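Local coordinates for NikO protein (Streptomyces tendae, PDB 4FQD) that is an enolpyruvyl transferase essential for nikkomycin biosynthesis, belongs to the EPSP synthase family and probably transfers enolpyruvyl in the manner of MurA, at residues D440-E443 with D444-L448; R405-D408 with L409-A413. The protein carries 4 engineered substitutions. One frame throughout, in Å; residues are numbered along the deposited sequence.

Overall arrangement
Two helix starts are compared. Interaction 2 forms the beginning of helix 409-419 and comes first along the chain; interaction 1 forms that of helix 441-447. Each puts an aspartate at the N-cap, with its side chain accepting from the backbone N three residues on, though that bond is weak in interaction 1. Their centres lie about 16 Å apart, and the helices meet directly where Leu-441 CD2 packs on Ala-413 CB at 3.9 Å. The centre of interaction 2 is nearer to that of the chain, about 14 Å against about 20 Å. Its helix end also holds a sulfate, probably from the crystallisation liquor, which does not by itself identify a substrate site.

Interaction 1. Residues D440-E443 with D444-L448; sequences DLVE and DLVKL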
loop_
_atom_site.group_PDB
_atom_site.type_symbol
_atom_site.label_atom_id
_atom_site.label_comp_id
_atom_site.label_asym_id
_atom_site.label_seq_id
_atom_site.Cartn_x
_atom_site.Cartn_y
_atom_site.Cartn_z
ATOM N N ASP A 440 5.450 4.474 -32.229
ATOM C CA ASP A 440 4.868 3.373 -32.980
ATOM C C ASP A 440 5.265 2.072 -32.293
ATOM O O ASP A 440 6.189 1.385 -32.730
ATOM C CB ASP A 440 5.367 3.383 -34.426
ATOM C CG ASP A 440 4.459 2.614 -35.365
ATOM O OD1 ASP A 440 3.749 1.698 -34.897
ATOM O OD2 ASP A 440 4.458 2.924 -36.575
ATOM N N LEU A 441 4.566 1.751 -31.207
ATOM C CA LEU A 441 4.903 0.603 -30.372
ATOM C C LEU A 441 4.858 -0.715 -31.140
ATOM O O LEU A 441 5.687 -1.599 -30.920
ATOM C CB LEU A 441 3.974 0.535 -29.157
ATOM C CG LEU A 441 4.255 -0.581 -28.146
ATOM C CD1 LEU A 441 5.674 -0.476 -27.609
ATOM C CD2 LEU A 441 3.244 -0.545 -27.011
ATOM N N VAL A 442 3.891 -0.840 -32.043
ATOM C CA VAL A 442 3.761 -2.044 -32.856
ATOM C C VAL A 442 4.982 -2.238 -33.753
ATOM O O VAL A 442 5.559 -3.323 -33.800
ATOM C CB VAL A 442 2.482 -2.011 -33.718
ATOM C CG1 VAL A 442 2.490 -3.145 -34.731
ATOM C CG2 VAL A 442 1.248 -2.087 -32.834
ATOM N N GLU A 443 5.376 -1.176 -34.450
ATOM C CA GLU A 443 6.528 -1.228 -35.344
ATOM C C GLU A 443 7.815 -1.565 -34.597
ATOM O O GLU A 443 8.634 -2.348 -35.079
ATOM C CB GLU A 443 6.691 0.098 -36.087
ATOM C CG GLU A 443 7.915 0.156 -36.985
ATOM C CD GLU A 443 8.142 1.534 -37.575
ATOM O OE1 GLU A 443 7.218 2.064 -38.227
ATOM O OE2 GLU A 443 9.243 2.091 -37.379
ATOM N N ASP A 444 7.986 -0.974 -33.418
ATOM C CA ASP A 444 9.172 -1.220 -32.603
ATOM C C ASP A 444 9.237 -2.665 -32.121
ATOM O O ASP A 444 10.313 -3.262 -32.068
ATOM C CB ASP A 444 9.222 -0.261 -31.412
ATOM C CG ASP A 444 9.569 1.157 -31.820
ATOM O OD1 ASP A 444 10.200 1.329 -32.884
ATOM O OD2 ASP A 444 9.217 2.098 -31.078
ATOM N N LEU A 445 8.082 -3.222 -31.770
ATOM C CA LEU A 445 8.004 -4.607 -31.316
ATOM C C LEU A 445 8.264 -5.583 -32.459
ATOM O O LEU A 445 9.038 -6.529 -32.310
ATOM C CB LEU A 445 6.643 -4.889 -30.675
ATOM C CG LEU A 445 6.449 -4.363 -29.252
ATOM C CD1 LEU A 445 5.006 -4.526 -28.812
ATOM C CD2 LEU A 445 7.384 -5.079 -28.289
ATOM N N VAL A 446 7.611 -5.346 -33.593
ATOM C CA VAL A 446 7.801 -6.159 -34.792
ATOM C C VAL A 446 9.275 -6.180 -35.196
ATOM O O VAL A 446 9.797 -7.201 -35.650
ATOM C CB VAL A 446 6.941 -5.630 -35.964
ATOM C CG1 VAL A 446 7.379 -6.242 -37.289
ATOM C CG2 VAL A 446 5.465 -5.903 -35.704
ATOM N N LYS A 447 9.941 -5.048 -35.000
ATOM C CA LYS A 447 11.357 -4.912 -35.307
ATOM C C LYS A 447 12.197 -5.864 -34.456
ATOM O O LYS A 447 13.287 -6.274 -34.858
ATOM C CB LYS A 447 11.798 -3.467 -35.069
ATOM C CG LYS A 447 13.092 -3.079 -35.754
ATOM C CD LYS A 447 13.471 -1.646 -35.419
ATOM C CE LYS A 447 12.365 -0.673 -35.803
ATOM N NZ LYS A 447 12.691 0.722 -35.391
ATOM N N LEU A 448 11.681 -6.215 -33.282
ATOM C CA LEU A 448 12.380 -7.117 -32.373
ATOM C C LEU A 448 12.056 -8.581 -32.660
ATOM O O LEU A 448 12.644 -9.481 -32.060
ATOM C CB LEU A 448 12.039 -6.785 -30.919
ATOM C CG LEU A 448 12.434 -5.398 -30.411
ATOM C CD1 LEU A 448 11.958 -5.206 -28.980
ATOM C CD2 LEU A 448 13.939 -5.199 -30.510
HETATM O O HOH W 1 7.185 3.234 -30.196
#
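Asp-444 N, Leu-445 N, Val-446 N and Lys-447 N donate in turn to Asp-440 O, Leu-441 O, Val-442 O and Glu-443 O, at 2.9 to 3.0 Å. At the N-cap, Asp-440 OD1 accepts from Glu-443 N in a weak bond of 3.3 Å. With CG anti to its own carbonyl carbon, Asp-444 swings its carboxylate back toward the start of the helix; there a water that accepts from Asp-440 N (2.9 Å) donates to Asp-444 OD2. The other oxygen, OD1, forms a salt bridge with Lys-447 NZ (3.6 Å) and another with Arg-439, which also pairs with Glu-443 OE2, so one arginine would probably offset part of the charge of both acids. On the apolar side, Leu-445 CD1 rests on Leu-441 CG at 4.1 Å, and Val-446 CG2 approaches Val-442 CG1 at 4.2 Å. Trp-271 of helix 265-278 touches both leucines, Leu-416 of helix 409-419 packs on Val-442 and Leu-445, and Ile-452 of strand 451-456 meets Val-442, Leu-445 and Val-446. The whole is an aspartate-capped, amphipathic helix with i to i+4 bonding, packed against a sheet of the beta/alpha inverse barrel.

Interaction 2. Residues R405-D408 with L409-A413; sequences RATD and LRAAA. With SO4 (sulfate ion), chain D.
The carboxylate of Asp-408 is met out of its plane at both oxygens: Ala-411 N donates to OD1 at 3.0 Å from 48° above it, and the hydroxyl OG1 of Thr-407 donates to OD2 at 2.8 Å with a similar offset. Ala-411 CB lies against the same group, 3.6 Å from Asp-408 CG. The other flat group, the guanidinium of Arg-410, has Leu-409 CD2 over the centre of one face at 3.5 Å. A chi1 of 51° sets Asp-408 CG between its backbone N and carbonyl carbon, folding the acid over the first turn to cap it. Replacing Asp-408 by an alanine would probably leave Ala-411 N without its cap and the Thr-407 hydroxyl free to turn. Asp-408 O accepts from Ala-412 N (3.1 Å), while Leu-409 N donates a hydrogen bond to sulfate O3, 2.8 Å away and 165° at the hydrogen; Arg-436 NH1 also binds this ion. Ala-406 CB touches Ala-412 CB at 3.6 Å, bringing the loop after strand 402-405 onto helix 409-419. Ala-406 is further tied by backbone bonding to Arg-429, at the end of strand 425-429, and elsewhere on the helix Arg-410 and Ala-413 pack on Phe-346 of helix 344-351.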
loop_
_atom_site.group_PDB
_atom_site.type_symbol
_atom_site.label_atom_id
_atom_site.label_comp_id
_atom_site.label_asym_id
_atom_site.label_seq_id
_atom_site.Cartn_x
_atom_site.Cartn_y
_atom_site.Cartn_z
ATOM N N ARG A 405 -10.055 -5.940 -25.876
ATOM C CA ARG A 405 -10.398 -4.541 -26.095
ATOM C C ARG A 405 -9.642 -3.642 -25.127
ATOM O O ARG A 405 -9.713 -3.823 -23.911
ATOM C CB ARG A 405 -11.905 -4.323 -25.943
ATOM C CG ARG A 405 -12.320 -2.863 -26.035
ATOM C CD ARG A 405 -13.798 -2.680 -25.736
ATOM N NE ARG A 405 -14.189 -1.274 -25.779
ATOM C CZ ARG A 405 -14.522 -0.626 -26.890
ATOM N NH1 ARG A 405 -14.504 -1.258 -28.055
ATOM N NH2 ARG A 405 -14.866 0.653 -26.841
ATOM N N ALA A 406 -8.915 -2.670 -25.671
ATOM C CA ALA A 406 -8.172 -1.723 -24.851
ATOM C C ALA A 406 -9.083 -0.604 -24.362
ATOM O O ALA A 406 -9.907 -0.090 -25.114
ATOM C CB ALA A 406 -7.002 -1.152 -25.631
ATOM N N THR A 407 -8.930 -0.231 -23.096
ATOM C CA THR A 407 -9.741 0.831 -22.513
ATOM C C THR A 407 -8.986 2.154 -22.485
ATOM O O THR A 407 -9.597 3.222 -22.461
ATOM C CB THR A 407 -10.197 0.478 -21.085
ATOM O OG1 THR A 407 -9.053 0.177 -20.276
ATOM C CG2 THR A 407 -11.131 -0.722 -21.103
ATOM N N ASP A 408 -7.659 2.078 -22.490
ATOM C CA ASP A 408 -6.826 3.275 -22.427
ATOM C C ASP A 408 -5.425 3.045 -22.991
ATOM O O ASP A 408 -5.141 1.996 -23.568
ATOM C CB ASP A 408 -6.742 3.793 -20.988
ATOM C CG ASP A 408 -6.351 2.711 -20.001
ATOM O OD1 ASP A 408 -5.136 2.465 -19.836
ATOM O OD2 ASP A 408 -7.257 2.110 -19.386
ATOM N N LEU A 409 -4.555 4.038 -22.813
ATOM C CA LEU A 409 -3.199 4.004 -23.359
ATOM C C LEU A 409 -2.357 2.850 -22.816
ATOM O O LEU A 409 -1.889 2.003 -23.577
ATOM C CB LEU A 409 -2.492 5.339 -23.105
ATOM C CG LEU A 409 -0.972 5.399 -23.287
ATOM C CD1 LEU A 409 -0.562 5.028 -24.705
ATOM C CD2 LEU A 409 -0.452 6.780 -22.919
ATOM N N ARG A 410 -2.163 2.825 -21.502
ATOM C CA ARG A 410 -1.323 1.808 -20.881
ATOM C C ARG A 410 -1.979 0.431 -20.934
ATOM O O ARG A 410 -1.298 -0.593 -20.868
ATOM C CB ARG A 410 -0.985 2.192 -19.439
ATOM C CG ARG A 410 -0.356 3.570 -19.305
ATOM C CD ARG A 410 0.808 3.743 -20.270
ATOM N NE ARG A 410 1.330 5.106 -20.257
ATOM C CZ ARG A 410 2.268 5.555 -21.083
ATOM N NH1 ARG A 410 2.793 4.748 -21.995
ATOM N NH2 ARG A 410 2.683 6.812 -20.999
ATOM N N ALA A 411 -3.302 0.412 -21.060
ATOM C CA ALA A 411 -4.038 -0.839 -21.184
ATOM C C ALA A 411 -3.724 -1.512 -22.515
ATOM O O ALA A 411 -3.533 -2.724 -22.578
ATOM C CB ALA A 411 -5.533 -0.596 -21.051
ATOM N N ALA A 412 -3.667 -0.715 -23.577
ATOM C CA ALA A 412 -3.361 -1.229 -24.906
ATOM C C ALA A 412 -1.952 -1.810 -24.961
ATOM O O ALA A 412 -1.714 -2.834 -25.604
ATOM C CB ALA A 412 -3.523 -0.134 -25.946
ATOM N N ALA A 413 -1.021 -1.151 -24.280
ATOM C CA ALA A 413 0.371 -1.577 -24.276
ATOM C C ALA A 413 0.563 -2.893 -23.526
ATOM O O ALA A 413 1.219 -3.806 -24.024
ATOM C CB ALA A 413 1.257 -0.491 -23.681
HETATM S S SO4 D . -4.880 7.617 -20.711
HETATM O O1 SO4 D . -3.926 7.140 -19.711
HETATM O O2 SO4 D . -4.318 8.772 -21.405
HETATM O O3 SO4 D . -5.147 6.557 -21.678
HETATM O O4 SO4 D . -6.126 7.997 -20.051
#